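Local coordinates for protein Pre-mRNA-processing-splicing factor 8 (Cryptococcus neoformans var. grubii serotype A, PDB 6MX6) that carries a Hint-fold intein that probably excises itself from the splicing factor by protein splicing, at residues T37-S42 / V158-S163. Residues are numbered along the deposited sequence; the frame is centred on the assembly and turned at random.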
loop_
_atom_site.group_PDB
_atom_site.type_symbol
_atom_site.label_atom_id
_atom_site.label_comp_id
_atom_site.label_asym_id
_atom_site.label_seq_id
_atom_site.Cartn_x
_atom_site.Cartn_y
_atom_site.Cartn_z
ATOM N N THR A 37 -11.636 6.539 -10.653
ATOM C CA THR A 37 -12.186 5.577 -11.597
ATOM C C THR A 37 -11.970 4.144 -11.104
ATOM O O THR A 37 -11.337 3.893 -10.076
ATOM C CB THR A 37 -11.570 5.769 -12.982
ATOM O OG1 THR A 37 -10.150 5.578 -12.915
ATOM C CG2 THR A 37 -11.869 7.166 -13.504
ATOM N N SER A 38 -12.501 3.191 -11.860
ATOM C CA SER A 38 -12.494 1.791 -11.472
ATOM C C SER A 38 -11.139 1.138 -11.721
ATOM O O SER A 38 -10.334 1.584 -12.542
ATOM C CB SER A 38 -13.572 1.019 -12.230
ATOM O OG SER A 38 -14.799 1.074 -11.536
ATOM N N ARG A 39 -10.902 0.054 -10.986
ATOM C CA ARG A 39 -9.744 -0.808 -11.162
ATOM C C ARG A 39 -10.225 -2.243 -11.047
ATOM O O ARG A 39 -11.021 -2.560 -10.167
ATOM C CB ARG A 39 -8.658 -0.541 -10.105
ATOM C CG ARG A 39 -8.062 0.847 -10.127
ATOM C CD ARG A 39 -7.127 1.032 -11.305
ATOM N NE ARG A 39 -6.398 2.291 -11.208
ATOM C CZ ARG A 39 -6.935 3.487 -11.427
ATOM N NH1 ARG A 39 -8.216 3.590 -11.758
ATOM N NH2 ARG A 39 -6.193 4.579 -11.307
ATOM N N THR A 40 -9.768 -3.106 -11.942
ATOM C CA THR A 40 -10.153 -4.509 -11.904
ATOM C C THR A 40 -9.041 -5.313 -11.242
ATOM O O THR A 40 -7.866 -5.150 -11.583
ATOM C CB THR A 40 -10.434 -5.046 -13.309
ATOM O OG1 THR A 40 -11.566 -4.363 -13.858
ATOM C CG2 THR A 40 -10.744 -6.530 -13.251
ATOM N N ALA A 41 -9.415 -6.161 -10.293
ATOM C CA ALA A 41 -8.477 -7.039 -9.611
ATOM C C ALA A 41 -8.489 -8.420 -10.252
ATOM O O ALA A 41 -9.531 -8.916 -10.689
ATOM C CB ALA A 41 -8.820 -7.153 -8.123
ATOM N N SER A 42 -7.313 -9.043 -10.302
ATOM C CA SER A 42 -7.204 -10.400 -10.818
ATOM C C SER A 42 -6.038 -11.104 -10.140
ATOM O O SER A 42 -5.264 -10.497 -9.397
ATOM C CB SER A 42 -7.032 -10.417 -12.342
ATOM O OG SER A 42 -5.891 -9.688 -12.750
ATOM N N VAL A 158 -3.320 -8.590 -8.663
ATOM C CA VAL A 158 -2.894 -7.540 -9.574
ATOM C C VAL A 158 -4.097 -6.661 -9.862
ATOM O O VAL A 158 -5.255 -7.080 -9.748
ATOM C CB VAL A 158 -2.277 -8.079 -10.883
ATOM C CG1 VAL A 158 -0.822 -8.469 -10.661
ATOM C CG2 VAL A 158 -3.071 -9.239 -11.403
ATOM N N VAL A 159 -3.808 -5.420 -10.215
ATOM C CA VAL A 159 -4.812 -4.423 -10.538
ATOM C C VAL A 159 -4.432 -3.828 -11.886
ATOM O O VAL A 159 -3.249 -3.607 -12.159
ATOM C CB VAL A 159 -4.885 -3.343 -9.433
ATOM C CG1 VAL A 159 -5.439 -2.041 -9.964
ATOM C CG2 VAL A 159 -5.713 -3.841 -8.261
ATOM N N ASP A 160 -5.428 -3.591 -12.737
ATOM C CA ASP A 160 -5.179 -3.088 -14.082
ATOM C C ASP A 160 -4.871 -1.591 -14.033
ATOM O O ASP A 160 -4.690 -1.000 -12.963
ATOM C CB ASP A 160 -6.368 -3.396 -14.991
ATOM C CG ASP A 160 -7.614 -2.603 -14.623
ATOM O OD1 ASP A 160 -7.820 -2.316 -13.423
ATOM O OD2 ASP A 160 -8.397 -2.273 -15.540
ATOM N N LYS A 161 -4.803 -0.968 -15.210
ATOM C CA LYS A 161 -4.572 0.476 -15.381
ATOM C C LYS A 161 -3.232 0.814 -14.731
ATOM O O LYS A 161 -2.237 0.127 -15.015
ATOM C CB LYS A 161 -5.775 1.257 -14.862
ATOM C CG LYS A 161 -7.062 1.036 -15.652
ATOM C CD LYS A 161 -8.179 1.944 -15.155
ATOM C CE LYS A 161 -9.438 1.796 -15.997
ATOM N NZ LYS A 161 -10.576 2.574 -15.434
ATOM N N ASP A 162 -3.150 1.838 -13.877
ATOM C CA ASP A 162 -1.883 2.270 -13.290
ATOM C C ASP A 162 -1.417 1.388 -12.136
ATOM O O ASP A 162 -0.377 1.688 -11.539
ATOM C CB ASP A 162 -1.988 3.719 -12.806
ATOM C CG ASP A 162 -3.107 3.925 -11.796
ATOM O OD1 ASP A 162 -3.811 2.949 -11.457
ATOM O OD2 ASP A 162 -3.293 5.075 -11.344
ATOM N N SER A 163 -2.167 0.332 -11.808
ATOM C CA SER A 163 -1.864 -0.607 -10.729
ATOM C C SER A 163 -2.018 0.015 -9.343
ATOM O O SER A 163 -1.480 -0.512 -8.365
ATOM C CB SER A 163 -0.460 -1.210 -10.881
ATOM O OG SER A 163 -0.365 -2.019 -12.043
#
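Ser-42 and Val-158 form an antiparallel hydrogen-bonded pair of strands 38-49 and 152-159, central neighbours in a four-stranded sheet of the Hint (intein) fold. Their backbones exchange two bonds, Ser-42 N to Val-158 O at 2.9 Å and Val-158 N to Ser-42 O at 2.8 Å. Ala-41 and Val-159 follow as a non-hydrogen-bonded pair, and Asp-160 N still reaches Thr-40 O. There the pairing of these two strands ends: a type II' turn from Asp-160 to Ser-163 bends the chain off, and side chains take over. Asp-160 O accepts from Ser-163 N instead, and the side chain stands in for it, OD1 taking the Thr-40 N-H at 2.6 Å from above the carboxylate plane; the short aspartate, with CG between backbone N and carbonyl carbon (chi1 69°), suits this reach. Thr-40 itself turns its hydroxyl to Gln-30.

Arg-39 is long enough to span from strand to turn. Its CB packs 3.6 Å from CG1 of the buried Val-159, whose branched side chain also touches Leu-31. A bend at chi2 (-74°) swings CD past that methyl, and the guanidinium meets Asp-162, NE bonding OD1 at 2.7 Å on the syn side, with weaker bonds from NH2 to both oxygens; the two planes are 56° apart. Asp-162 OD1 also accepts from Leu-164 N, just past the turn. Lys-161 lays CB over one guanidinium face, and its long, extended chain carries the ammonium from the turn to Ser-38 O. Thr-37 OG1, itself bonded to Asp-35, receives NH1 in the guanidinium plane. Ser-38 O has two cationic donors, Arg-39 NH1 at 3.0 Å and Lys-161 NZ at 3.1 Å, arriving from opposite faces of its carbonyl plane.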